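Local atomic coordinates of SusD superfamily protein (Parabacteroides distasonis, PDB entry 3OTN), a protein that probably binds carbohydrate or a related nutrient at the bacterial outer membrane. Residues 130-135 and 424-429; 444-449 and 459-464; 299-304 and 387-392; 230-233 and 237-240. All blocks are in the same frame, centred on the assembly; numbering follows the deposited sequence.

Interaction 1. Residues 130-135 and 424-429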
loop_
_atom_site.group_PDB
_atom_site.type_symbol
_atom_site.label_atom_id
_atom_site.label_comp_id
_atom_site.label_asym_id
_atom_site.label_seq_id
_atom_site.Cartn_x
_atom_site.Cartn_y
_atom_site.Cartn_z
ATOM N N VAL A 130 -0.141 11.411 6.583
ATOM C CA VAL A 130 -1.314 11.770 7.403
ATOM C C VAL A 130 -2.064 10.555 7.896
ATOM O O VAL A 130 -2.592 10.584 9.009
ATOM C CB VAL A 130 -2.334 12.782 6.725
ATOM C CG1 VAL A 130 -1.690 14.166 6.518
ATOM C CG2 VAL A 130 -2.906 12.225 5.437
ATOM N N ARG A 131 -2.106 9.487 7.097
ATOM C CA ARG A 131 -2.816 8.251 7.489
ATOM C C ARG A 131 -2.088 7.476 8.585
ATOM O O ARG A 131 -2.733 6.907 9.451
ATOM C CB ARG A 131 -3.044 7.346 6.281
ATOM C CG ARG A 131 -4.144 7.891 5.359
ATOM C CD ARG A 131 -4.448 6.956 4.226
ATOM N NE ARG A 131 -3.305 6.812 3.337
ATOM C CZ ARG A 131 -3.224 5.913 2.368
ATOM N NH1 ARG A 131 -4.227 5.067 2.135
ATOM N NH2 ARG A 131 -2.131 5.874 1.622
ATOM N N ILE A 132 -0.760 7.504 8.535
ATOM C CA ILE A 132 0.110 6.795 9.472
ATOM C C ILE A 132 0.239 7.546 10.786
ATOM O O ILE A 132 0.088 6.937 11.844
ATOM C CB ILE A 132 1.535 6.536 8.841
ATOM C CG1 ILE A 132 1.399 5.570 7.667
ATOM C CG2 ILE A 132 2.543 5.949 9.885
ATOM C CD1 ILE A 132 2.676 5.412 6.782
ATOM N N PHE A 133 0.521 8.857 10.703
ATOM C CA PHE A 133 0.891 9.673 11.852
ATOM C C PHE A 133 -0.087 10.730 12.261
ATOM O O PHE A 133 0.108 11.338 13.315
ATOM C CB PHE A 133 2.225 10.403 11.550
ATOM C CG PHE A 133 3.373 9.473 11.250
ATOM C CD1 PHE A 133 4.003 8.774 12.276
ATOM C CD2 PHE A 133 3.862 9.348 9.964
ATOM C CE1 PHE A 133 5.063 7.926 12.022
ATOM C CE2 PHE A 133 4.930 8.505 9.689
ATOM C CZ PHE A 133 5.536 7.794 10.714
ATOM N N GLY A 134 -1.092 11.025 11.431
ATOM C CA GLY A 134 -2.081 12.032 11.776
ATOM C C GLY A 134 -1.559 13.409 11.416
ATOM O O GLY A 134 -1.112 13.612 10.298
ATOM N N ASP A 135 -1.640 14.355 12.344
ATOM C CA ASP A 135 -1.134 15.704 12.114
ATOM C C ASP A 135 0.369 15.627 11.794
ATOM O O ASP A 135 1.082 14.925 12.468
ATOM C CB ASP A 135 -1.323 16.567 13.372
ATOM C CG ASP A 135 -2.784 16.901 13.680
ATOM O OD1 ASP A 135 -3.705 16.462 12.978
ATOM O OD2 ASP A 135 -3.004 17.616 14.680
HETATM N N MSE A 424 -5.267 -2.998 3.923
HETATM C CA MSE A 424 -6.185 -3.394 4.972
HETATM C C MSE A 424 -6.099 -2.455 6.204
HETATM O O MSE A 424 -7.136 -2.071 6.775
HETATM C CB MSE A 424 -5.897 -4.858 5.355
HETATM C CG MSE A 424 -6.802 -5.450 6.371
HETATM SE SE MSE A 424 -6.195 -7.240 6.875
HETATM C CE MSE A 424 -6.736 -8.194 5.236
ATOM N N TRP A 425 -4.882 -2.123 6.636
ATOM C CA TRP A 425 -4.718 -1.280 7.834
ATOM C C TRP A 425 -5.398 0.089 7.587
ATOM O O TRP A 425 -6.179 0.553 8.407
ATOM C CB TRP A 425 -3.256 -1.100 8.227
ATOM C CG TRP A 425 -3.089 -0.290 9.489
ATOM C CD1 TRP A 425 -2.503 0.917 9.590
ATOM C CD2 TRP A 425 -3.593 -0.602 10.791
ATOM N NE1 TRP A 425 -2.559 1.372 10.875
ATOM C CE2 TRP A 425 -3.220 0.459 11.641
ATOM C CE3 TRP A 425 -4.305 -1.666 11.320
ATOM C CZ2 TRP A 425 -3.548 0.481 12.991
ATOM C CZ3 TRP A 425 -4.639 -1.651 12.647
ATOM C CH2 TRP A 425 -4.256 -0.584 13.474
ATOM N N PHE A 426 -5.121 0.680 6.436
ATOM C CA PHE A 426 -5.773 1.943 6.040
ATOM C C PHE A 426 -7.318 1.827 5.946
ATOM O O PHE A 426 -8.027 2.732 6.393
ATOM C CB PHE A 426 -5.204 2.459 4.715
ATOM C CG PHE A 426 -3.746 2.907 4.790
ATOM C CD1 PHE A 426 -3.242 3.564 5.901
ATOM C CD2 PHE A 426 -2.895 2.658 3.724
ATOM C CE1 PHE A 426 -1.906 3.987 5.944
ATOM C CE2 PHE A 426 -1.579 3.068 3.746
ATOM C CZ PHE A 426 -1.076 3.737 4.857
ATOM N N ASP A 427 -7.830 0.715 5.415
ATOM C CA ASP A 427 -9.300 0.463 5.464
ATOM C C ASP A 427 -9.861 0.460 6.915
ATOM O O ASP A 427 -10.891 1.079 7.219
ATOM C CB ASP A 427 -9.652 -0.885 4.830
ATOM C CG ASP A 427 -9.497 -0.912 3.339
ATOM O OD1 ASP A 427 -9.207 0.118 2.677
ATOM O OD2 ASP A 427 -9.705 -2.025 2.799
HETATM N N MSE A 428 -9.161 -0.222 7.799
HETATM C CA MSE A 428 -9.544 -0.282 9.200
HETATM C C MSE A 428 -9.586 1.118 9.845
HETATM O O MSE A 428 -10.500 1.419 10.606
HETATM C CB MSE A 428 -8.626 -1.232 9.985
HETATM C CG MSE A 428 -8.748 -2.697 9.585
HETATM SE SE MSE A 428 -7.401 -3.765 10.509
HETATM C CE MSE A 428 -7.910 -5.589 10.009
ATOM N N LEU A 429 -8.621 1.969 9.520
ATOM C CA LEU A 429 -8.565 3.316 10.099
ATOM C C LEU A 429 -9.702 4.219 9.573
ATOM O O LEU A 429 -10.298 4.975 10.346
ATOM C CB LEU A 429 -7.210 3.964 9.812
ATOM C CG LEU A 429 -5.971 3.318 10.477
ATOM C CD1 LEU A 429 -4.727 4.149 10.163
ATOM C CD2 LEU A 429 -6.139 3.137 12.036
#
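Arg131 and Phe426 each set CG beside the backbone N and anti to the carbonyl carbon (chi1 -74° and -67°), which sends both side chains into the gap between helix 108-133 and helix 424-431. The arginine chain then bends at chi3, and the bend lays its guanidinium flat on one face of the phenylalanine ring. The two planes are 20° apart and the contact is both a stack and a cation-pi interaction, with Arg131 CZ 3.7 Å from the centroid of the Phe426 ring. Arg131 NH1 reaches toward the CB side of the ring, 3.2 Å from Phe426 CD2, while Arg131 CD adds a CH-pi contact over the same face. Arginine suits the place because its flat cation can cover an aromatic face while NE still donates to Phe127 O, one turn back in the helix. Around the rim of the ring, Ile132 brings CG1 near the ring plane, 4.0 Å from Phe426 CE1. Leu429, one turn beyond Phe426, lays CD1 against Arg131 O at 3.5 Å, a methyl against a carbonyl oxygen. No hydrogen bond crosses, so stacking and apolar packing carry the contact. Leu48 also touches Phe426, and Trp82 of helix 79-100 touches Ile132. The arrangement is helix-to-helix packing in the helical SusD fold, joining the C-terminal end of the long helix 108-133 to a short helix late in the chain.

Interaction 2. Residues 444-449 and 459-464; sequences DFIGYK and TQLLFP
Phe445 meets Gln460 and Leu461 where a type II beta turn, Phe445 to Tyr448, packs against a short 3-10 segment, both in the long loop between strand 442-444 and helix 467-472 of this SusD-family protein. The main interaction is CH-pi: Leu461 CD2 sits over one face of the Phe445 ring, 3.7 Å from its centroid and 17° off the normal. Phe445 reaches it by holding CG anti to the backbone N (chi1 -179°), and the ring and the leucine chain run antiparallel to one another. Leucine suits this place because a branched end can set one methyl on the ring and turn the other elsewhere; here Leu461 CD1 is 4.4 Å from Ile446 CD1, a looser apolar contact at the exposed margin. With an alanine at Phe445, Leu461 CD2 would probably lose the ring it rests on, and a gap is likely beside Ile434 and Tyr456, which also pack against Phe445. Within the turn, Tyr448 N bonds to Phe445 O, and Gly447 takes a positive phi at which a CB would strike the preceding carbonyl oxygen. Gln460 contributes through its aliphatic root, CB lying 3.9 Å from Phe445 CE1, whereas its chain bends at chi2 and its OE1 accepts from Thr457 N. The polar contact is at the rim of the ring: Gln460 O lies near the ring plane, 3.6 Å from Phe445 CZ.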
loop_
_atom_site.group_PDB
_atom_site.type_symbol
_atom_site.label_atom_id
_atom_site.label_comp_id
_atom_site.label_asym_id
_atom_site.label_seq_id
_atom_site.Cartn_x
_atom_site.Cartn_y
_atom_site.Cartn_z
ATOM N N ASP A 444 -16.331 -2.777 15.996
ATOM C CA ASP A 444 -15.669 -1.505 16.165
ATOM C C ASP A 444 -14.200 -1.706 16.451
ATOM O O ASP A 444 -13.820 -2.604 17.218
ATOM C CB ASP A 444 -16.289 -0.695 17.294
ATOM C CG ASP A 444 -17.654 -0.171 16.943
ATOM O OD1 ASP A 444 -18.054 -0.233 15.752
ATOM O OD2 ASP A 444 -18.315 0.302 17.877
ATOM N N PHE A 445 -13.383 -0.866 15.811
ATOM C CA PHE A 445 -11.944 -0.860 16.035
ATOM C C PHE A 445 -11.667 -0.690 17.526
ATOM O O PHE A 445 -10.920 -1.481 18.087
ATOM C CB PHE A 445 -11.329 0.268 15.216
ATOM C CG PHE A 445 -9.821 0.391 15.317
ATOM C CD1 PHE A 445 -9.209 0.913 16.451
ATOM C CD2 PHE A 445 -9.028 0.137 14.203
ATOM C CE1 PHE A 445 -7.835 1.086 16.500
ATOM C CE2 PHE A 445 -7.675 0.325 14.243
ATOM C CZ PHE A 445 -7.070 0.799 15.407
ATOM N N ILE A 446 -12.273 0.332 18.147
ATOM C CA ILE A 446 -12.055 0.645 19.567
ATOM C C ILE A 446 -12.858 -0.393 20.371
ATOM O O ILE A 446 -14.080 -0.432 20.305
ATOM C CB ILE A 446 -12.488 2.097 19.916
ATOM C CG1 ILE A 446 -11.589 3.122 19.203
ATOM C CG2 ILE A 446 -12.420 2.362 21.454
ATOM C CD1 ILE A 446 -12.159 4.534 19.229
ATOM N N GLY A 447 -12.165 -1.265 21.084
ATOM C CA GLY A 447 -12.770 -2.442 21.702
ATOM C C GLY A 447 -12.419 -3.771 21.046
ATOM O O GLY A 447 -12.610 -4.816 21.678
ATOM N N TYR A 448 -11.891 -3.785 19.811
ATOM C CA TYR A 448 -11.481 -5.074 19.190
ATOM C C TYR A 448 -10.447 -5.822 20.054
ATOM O O TYR A 448 -9.456 -5.222 20.495
ATOM C CB TYR A 448 -10.884 -4.866 17.805
ATOM C CG TYR A 448 -10.379 -6.130 17.133
ATOM C CD1 TYR A 448 -11.266 -7.118 16.699
ATOM C CD2 TYR A 448 -9.002 -6.317 16.896
ATOM C CE1 TYR A 448 -10.806 -8.287 16.072
ATOM C CE2 TYR A 448 -8.511 -7.482 16.260
ATOM C CZ TYR A 448 -9.419 -8.454 15.852
ATOM O OH TYR A 448 -8.936 -9.575 15.228
ATOM N N LYS A 449 -10.691 -7.116 20.274
ATOM C CA LYS A 449 -9.781 -8.011 21.011
ATOM C C LYS A 449 -9.064 -8.916 20.021
ATOM O O LYS A 449 -9.707 -9.582 19.187
ATOM C CB LYS A 449 -10.535 -8.870 21.996
ATOM C CG LYS A 449 -9.637 -9.572 23.019
ATOM C CD LYS A 449 -10.458 -10.159 24.184
ATOM C CE LYS A 449 -11.363 -11.306 23.714
ATOM N NZ LYS A 449 -12.069 -12.020 24.832
ATOM N N THR A 459 -5.576 4.986 21.054
ATOM C CA THR A 459 -4.125 5.044 20.802
ATOM C C THR A 459 -3.687 4.374 19.500
ATOM O O THR A 459 -2.886 4.945 18.741
ATOM C CB THR A 459 -3.359 4.425 21.984
ATOM O OG1 THR A 459 -3.737 5.116 23.174
ATOM C CG2 THR A 459 -1.846 4.497 21.801
ATOM N N GLN A 460 -4.258 3.198 19.225
ATOM C CA GLN A 460 -3.851 2.372 18.082
ATOM C C GLN A 460 -4.334 2.932 16.733
ATOM O O GLN A 460 -3.885 2.462 15.694
ATOM C CB GLN A 460 -4.316 0.930 18.243
ATOM C CG GLN A 460 -3.511 0.087 19.241
ATOM C CD GLN A 460 -3.715 0.480 20.693
ATOM O OE1 GLN A 460 -4.841 0.754 21.138
ATOM N NE2 GLN A 460 -2.622 0.490 21.451
ATOM N N LEU A 461 -5.221 3.937 16.755
ATOM C CA LEU A 461 -5.640 4.627 15.518
ATOM C C LEU A 461 -4.497 5.332 14.749
ATOM O O LEU A 461 -4.632 5.592 13.545
ATOM C CB LEU A 461 -6.732 5.659 15.825
ATOM C CG LEU A 461 -8.094 5.118 16.298
ATOM C CD1 LEU A 461 -8.969 6.269 16.808
ATOM C CD2 LEU A 461 -8.784 4.327 15.212
ATOM N N LEU A 462 -3.407 5.663 15.445
ATOM C CA LEU A 462 -2.239 6.282 14.822
ATOM C C LEU A 462 -0.964 5.636 15.338
ATOM O O LEU A 462 -0.968 4.999 16.389
ATOM C CB LEU A 462 -2.204 7.784 15.137
ATOM C CG LEU A 462 -3.326 8.628 14.535
ATOM C CD1 LEU A 462 -3.305 10.055 15.095
ATOM C CD2 LEU A 462 -3.269 8.647 13.009
ATOM N N PHE A 463 0.114 5.793 14.576
ATOM C CA PHE A 463 1.441 5.399 14.998
ATOM C C PHE A 463 2.131 6.597 15.613
ATOM O O PHE A 463 1.772 7.737 15.323
ATOM C CB PHE A 463 2.269 4.811 13.838
ATOM C CG PHE A 463 1.840 3.424 13.458
ATOM C CD1 PHE A 463 2.071 2.349 14.326
ATOM C CD2 PHE A 463 1.209 3.177 12.269
ATOM C CE1 PHE A 463 1.659 1.084 14.005
ATOM C CE2 PHE A 463 0.801 1.877 11.945
ATOM C CZ PHE A 463 1.035 0.858 12.790
ATOM N N PRO A 464 3.137 6.344 16.465
ATOM C CA PRO A 464 3.800 7.452 17.133
ATOM C C PRO A 464 4.716 8.230 16.202
ATOM O O PRO A 464 5.266 7.669 15.225
ATOM C CB PRO A 464 4.673 6.758 18.210
ATOM C CG PRO A 464 4.468 5.334 18.077
ATOM C CD PRO A 464 3.712 5.041 16.843
#

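Interaction 3. Residues 299-304 and 387-392; sequences DKRTEE and NQIRGR. With EDO (1,2-ethanediol), chain S.
Lys300 stretches its aliphatic chain past the C-terminal end of helix 380-392, with CD 3.7 Å from the carbonyl oxygen of Arg392. CG is anti to the backbone N (chi1 -176°) and every later torsion is extended, which carries NZ to a water lying 2.6 Å from it; that water donates in turn to Arg392 O. Lysine fits here because a long apolar shaft can lie against the helix while a cation at its tip faces the helix end, where the dipole would probably favour positive charge. Arg301, the other residue of the 3-10 segment to reach across, brings NH1 obliquely to within 4.2 Å of Ile389 CG2, a loose contact. Its position is set mainly within its own loop. It grips Asp299 side-on in a salt bridge, Arg301 NH2 to Asp299 OD2 at 2.7 Å with NE on OD1, each oxygen using its syn lone pair. OD1 also accepts from Arg301 N on the anti side, 2.8 Å away, which closes an Asx turn, so one aspartate both shapes the backbone and fixes the rotation of the guanidinium. NH1 is taken up by Asp417 and Gln413 of helix 403-418, and Asp417 also pairs with Arg392, which probably offsets the gathering of positive charge. The Asx turn thus shapes the loop; what joins it to the C-terminal end of helix 380-392, in the SusD-family part of the chain, is the water bridge, Asp417 as common partner of Arg301 and Arg392, and the backbone bond of Lys300 with Ala393.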
loop_
_atom_site.group_PDB
_atom_site.type_symbol
_atom_site.label_atom_id
_atom_site.label_comp_id
_atom_site.label_asym_id
_atom_site.label_seq_id
_atom_site.Cartn_x
_atom_site.Cartn_y
_atom_site.Cartn_z
ATOM N N ASP A 299 -13.218 -21.094 -2.067
ATOM C CA ASP A 299 -12.531 -19.904 -2.638
ATOM C C ASP A 299 -11.224 -20.331 -3.341
ATOM O O ASP A 299 -10.373 -21.010 -2.745
ATOM C CB ASP A 299 -12.258 -18.897 -1.519
ATOM C CG ASP A 299 -11.976 -17.486 -2.023
ATOM O OD1 ASP A 299 -11.128 -17.330 -2.903
ATOM O OD2 ASP A 299 -12.564 -16.524 -1.477
ATOM N N LYS A 300 -11.065 -19.965 -4.611
ATOM C CA LYS A 300 -9.809 -20.209 -5.313
ATOM C C LYS A 300 -8.585 -19.637 -4.577
ATOM O O LYS A 300 -7.508 -20.227 -4.627
ATOM C CB LYS A 300 -9.859 -19.671 -6.734
ATOM C CG LYS A 300 -8.626 -19.972 -7.561
ATOM C CD LYS A 300 -8.832 -19.621 -9.036
ATOM C CE LYS A 300 -7.600 -19.912 -9.890
ATOM N NZ LYS A 300 -7.850 -19.675 -11.313
ATOM N N ARG A 301 -8.744 -18.499 -3.898
ATOM C CA ARG A 301 -7.613 -17.844 -3.238
ATOM C C ARG A 301 -6.958 -18.699 -2.153
ATOM O O ARG A 301 -5.745 -18.547 -1.893
ATOM C CB ARG A 301 -8.036 -16.472 -2.682
ATOM C CG ARG A 301 -8.343 -15.469 -3.829
ATOM C CD ARG A 301 -9.149 -14.240 -3.473
ATOM N NE ARG A 301 -10.500 -14.513 -2.988
ATOM C CZ ARG A 301 -11.488 -13.614 -2.958
ATOM N NH1 ARG A 301 -11.291 -12.343 -3.341
ATOM N NH2 ARG A 301 -12.681 -13.977 -2.500
ATOM N N THR A 302 -7.739 -19.605 -1.543
ATOM C CA THR A 302 -7.207 -20.511 -0.517
ATOM C C THR A 302 -6.805 -21.896 -1.059
ATOM O O THR A 302 -6.444 -22.789 -0.288
ATOM C CB THR A 302 -8.203 -20.657 0.670
ATOM O OG1 THR A 302 -9.482 -21.040 0.147
ATOM C CG2 THR A 302 -8.303 -19.329 1.425
ATOM N N GLU A 303 -6.834 -22.080 -2.371
ATOM C CA GLU A 303 -6.307 -23.317 -2.956
ATOM C C GLU A 303 -4.784 -23.248 -2.940
ATOM O O GLU A 303 -4.188 -22.155 -3.030
ATOM C CB GLU A 303 -6.831 -23.544 -4.368
ATOM C CG GLU A 303 -8.338 -23.731 -4.404
ATOM C CD GLU A 303 -8.890 -23.951 -5.811
ATOM O OE1 GLU A 303 -8.106 -23.982 -6.788
ATOM O OE2 GLU A 303 -10.126 -24.082 -5.921
ATOM N N GLU A 304 -4.170 -24.414 -2.801
ATOM C CA GLU A 304 -2.723 -24.520 -2.650
ATOM C C GLU A 304 -2.013 -23.776 -3.771
ATOM O O GLU A 304 -2.311 -23.989 -4.941
ATOM C CB GLU A 304 -2.283 -25.987 -2.653
ATOM C CG GLU A 304 -0.768 -26.223 -2.472
ATOM C CD GLU A 304 -0.219 -25.752 -1.111
ATOM O OE1 GLU A 304 -0.966 -25.710 -0.121
ATOM O OE2 GLU A 304 1.000 -25.483 -1.061
ATOM N N ASN A 387 -19.292 -9.145 -8.432
ATOM C CA ASN A 387 -19.430 -10.466 -9.073
ATOM C C ASN A 387 -18.236 -10.905 -9.939
ATOM O O ASN A 387 -17.953 -12.093 -10.028
ATOM C CB ASN A 387 -20.738 -10.540 -9.855
ATOM C CG ASN A 387 -21.958 -10.563 -8.944
ATOM O OD1 ASN A 387 -21.887 -10.974 -7.785
ATOM N ND2 ASN A 387 -23.082 -10.129 -9.470
ATOM N N GLN A 388 -17.543 -9.947 -10.556
ATOM C CA GLN A 388 -16.326 -10.238 -11.326
ATOM C C GLN A 388 -15.211 -10.717 -10.391
ATOM O O GLN A 388 -14.547 -11.698 -10.678
ATOM C CB GLN A 388 -15.879 -9.010 -12.140
ATOM C CG GLN A 388 -16.803 -8.668 -13.333
ATOM C CD GLN A 388 -16.779 -7.175 -13.695
ATOM O OE1 GLN A 388 -15.981 -6.403 -13.143
ATOM N NE2 GLN A 388 -17.667 -6.763 -14.610
ATOM N N ILE A 389 -15.030 -10.021 -9.258
ATOM C CA ILE A 389 -13.992 -10.365 -8.265
ATOM C C ILE A 389 -14.287 -11.703 -7.623
ATOM O O ILE A 389 -13.415 -12.546 -7.511
ATOM C CB ILE A 389 -13.738 -9.183 -7.257
ATOM C CG1 ILE A 389 -13.184 -7.973 -8.054
ATOM C CG2 ILE A 389 -12.788 -9.602 -6.122
ATOM C CD1 ILE A 389 -13.297 -6.634 -7.333
ATOM N N ARG A 390 -15.543 -11.927 -7.277
ATOM C CA ARG A 390 -15.987 -13.207 -6.766
ATOM C C ARG A 390 -15.820 -14.328 -7.807
ATOM O O ARG A 390 -15.334 -15.399 -7.465
ATOM C CB ARG A 390 -17.442 -13.114 -6.265
ATOM C CG ARG A 390 -17.585 -12.338 -4.940
ATOM C CD ARG A 390 -19.082 -12.168 -4.545
ATOM N NE ARG A 390 -19.697 -13.464 -4.357
ATOM C CZ ARG A 390 -19.641 -14.208 -3.242
ATOM N NH1 ARG A 390 -19.049 -13.789 -2.115
ATOM N NH2 ARG A 390 -20.212 -15.400 -3.251
ATOM N N GLY A 391 -16.184 -14.060 -9.064
ATOM C CA GLY A 391 -16.050 -15.049 -10.166
ATOM C C GLY A 391 -14.615 -15.507 -10.421
ATOM O O GLY A 391 -14.364 -16.685 -10.614
ATOM N N ARG A 392 -13.672 -14.567 -10.420
ATOM C CA ARG A 392 -12.265 -14.900 -10.486
ATOM C C ARG A 392 -11.861 -15.832 -9.325
ATOM O O ARG A 392 -11.050 -16.732 -9.520
ATOM C CB ARG A 392 -11.434 -13.631 -10.471
ATOM C CG ARG A 392 -9.943 -13.875 -10.517
ATOM C CD ARG A 392 -9.204 -12.610 -10.751
ATOM N NE ARG A 392 -9.399 -11.578 -9.737
ATOM C CZ ARG A 392 -9.004 -10.305 -9.879
ATOM N NH1 ARG A 392 -8.380 -9.902 -10.987
ATOM N NH2 ARG A 392 -9.200 -9.425 -8.896
HETATM C C1 EDO S . -16.070 -3.029 -15.108
HETATM O O1 EDO S . -17.308 -3.748 -15.051
HETATM C C2 EDO S . -14.911 -3.982 -14.845
HETATM O O2 EDO S . -13.761 -3.544 -15.582
HETATM O O HOH W 1 -8.717 -17.228 -11.322
#

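Interaction 4. Residues 230-233 and 237-240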
loop_
_atom_site.group_PDB
_atom_site.type_symbol
_atom_site.label_atom_id
_atom_site.label_comp_id
_atom_site.label_asym_id
_atom_site.label_seq_id
_atom_site.Cartn_x
_atom_site.Cartn_y
_atom_site.Cartn_z
ATOM N N THR A 230 -7.332 -3.609 -17.312
ATOM C CA THR A 230 -8.159 -4.807 -17.376
ATOM C C THR A 230 -7.830 -5.655 -16.167
ATOM O O THR A 230 -6.714 -5.590 -15.651
ATOM C CB THR A 230 -7.866 -5.643 -18.654
ATOM O OG1 THR A 230 -6.453 -5.823 -18.767
ATOM C CG2 THR A 230 -8.357 -4.941 -19.898
ATOM N N LEU A 231 -8.813 -6.404 -15.692
ATOM C CA LEU A 231 -8.616 -7.325 -14.581
ATOM C C LEU A 231 -7.767 -8.531 -15.043
ATOM O O LEU A 231 -7.942 -9.037 -16.147
ATOM C CB LEU A 231 -9.964 -7.811 -14.051
ATOM C CG LEU A 231 -10.791 -6.841 -13.206
ATOM C CD1 LEU A 231 -12.161 -7.492 -12.862
ATOM C CD2 LEU A 231 -10.060 -6.422 -11.944
ATOM N N PHE A 232 -6.849 -8.977 -14.198
ATOM C CA PHE A 232 -6.140 -10.239 -14.434
ATOM C C PHE A 232 -7.140 -11.376 -14.298
ATOM O O PHE A 232 -8.051 -11.316 -13.477
ATOM C CB PHE A 232 -5.028 -10.466 -13.378
ATOM C CG PHE A 232 -3.895 -9.493 -13.475
ATOM C CD1 PHE A 232 -3.276 -9.245 -14.691
ATOM C CD2 PHE A 232 -3.411 -8.867 -12.334
ATOM C CE1 PHE A 232 -2.197 -8.344 -14.785
ATOM C CE2 PHE A 232 -2.328 -7.962 -12.424
ATOM C CZ PHE A 232 -1.745 -7.705 -13.641
ATOM N N THR A 233 -6.959 -12.421 -15.087
ATOM C CA THR A 233 -7.873 -13.562 -15.068
ATOM C C THR A 233 -7.507 -14.523 -13.969
ATOM O O THR A 233 -8.341 -15.296 -13.523
ATOM C CB THR A 233 -7.894 -14.283 -16.434
ATOM O OG1 THR A 233 -6.556 -14.687 -16.768
ATOM C CG2 THR A 233 -8.399 -13.332 -17.488
ATOM N N SER A 237 -0.496 -13.551 -12.089
ATOM C CA SER A 237 -0.023 -12.243 -12.563
ATOM C C SER A 237 0.579 -11.329 -11.489
ATOM O O SER A 237 1.470 -10.531 -11.814
ATOM C CB SER A 237 -1.116 -11.490 -13.294
ATOM O OG SER A 237 -1.387 -12.102 -14.529
ATOM N N LEU A 238 0.105 -11.450 -10.239
ATOM C CA LEU A 238 0.580 -10.604 -9.121
ATOM C C LEU A 238 2.028 -10.930 -8.737
ATOM O O LEU A 238 2.641 -10.162 -8.031
ATOM C CB LEU A 238 -0.325 -10.772 -7.870
ATOM C CG LEU A 238 -1.801 -10.393 -8.062
ATOM C CD1 LEU A 238 -2.622 -10.717 -6.840
ATOM C CD2 LEU A 238 -1.933 -8.930 -8.465
ATOM N N ARG A 239 2.543 -12.077 -9.194
ATOM C CA ARG A 239 3.882 -12.532 -8.879
ATOM C C ARG A 239 4.690 -12.894 -10.130
ATOM O O ARG A 239 5.673 -13.636 -10.031
ATOM C CB ARG A 239 3.809 -13.719 -7.885
ATOM C CG ARG A 239 3.148 -14.985 -8.382
ATOM C CD ARG A 239 2.954 -16.017 -7.251
ATOM N NE ARG A 239 2.392 -17.225 -7.828
ATOM C CZ ARG A 239 3.056 -18.139 -8.537
ATOM N NH1 ARG A 239 4.372 -18.076 -8.714
ATOM N NH2 ARG A 239 2.377 -19.143 -9.074
ATOM N N LEU A 240 4.280 -12.358 -11.294
ATOM C CA LEU A 240 5.008 -12.491 -12.522
ATOM C C LEU A 240 5.676 -11.175 -12.909
ATOM O O LEU A 240 4.976 -10.196 -13.236
ATOM C CB LEU A 240 4.087 -12.934 -13.649
ATOM C CG LEU A 240 3.855 -14.411 -13.827
ATOM C CD1 LEU A 240 2.824 -14.544 -14.958
ATOM C CD2 LEU A 240 5.188 -15.187 -14.150
#
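Ser237 comes first along its segment and makes the closest approach, setting CB over the centre of the Phe232 ring. The CH-pi geometry is nearly upright: CB is 3.4 Å from the ring centroid and only 11° off the normal. Since OG lies beside the backbone N (chi1 -70°), the hydroxyl projects past one side of the ring, 3.4 Å from Phe232 CD1, and makes a weak hydrogen bond with Gln243 NE2. A small residue suits this tight spot, for serine can place a single carbon close above the face and still direct its oxygen to a polar neighbour. Next, Leu238 turns its end toward the same ring, CD2 approaching Phe232 CE2 at 4.1 Å from an oblique direction. Its branched end adds an apolar contact beside that of Ser237. Beyond it the chain leaves the ring: Arg239 bonds through NH1 to Phe340 O, and at Leu240 the backbone N closes a weak bond of 3.4 Å to Ser237 O. Phenylalanine suits the place opposite because its face receives Ser237 CB, while Leu238 comes in obliquely and Phe249 meets it edge-to-face. Replacing Phe232 by an alanine would probably open a gap under Ser237 CB and leave Leu238 CD2 and Phe249 without their aromatic partner. The Phe232 backbone is held too, N donating to Glu248 OE2. The whole is a short, buried loop closure, an aromatic side chain tucked under a 3-10 turn in the connection between helix 210-225 and strand 249-253 of the SusD-family fold.

Interaction 4 is fully buried, although its centre is farther from the middle of the chain than that of interaction 1; interactions 1, 2 and 3 mix buried with more accessible residues. Interactions 1 and 2 adjoin, Ile132 O probably accepting from Phe463 N at 3.0 Å, so the helix end at 130-135 is tied to the loop at 459-464. Interactions 3 and 4 form another neighbouring pair, joined by a probable hydrogen bond from Arg392 NH1 to Phe232 O; interactions 2 and 4 lie on opposite sides of the chain's centre. Aromatic faces serve interactions 1, 2 and 4, covered respectively by a guanidinium, a leucine methyl and a serine carbon, whereas interaction 3 is bridged by a water and by a carboxylate from outside both segments.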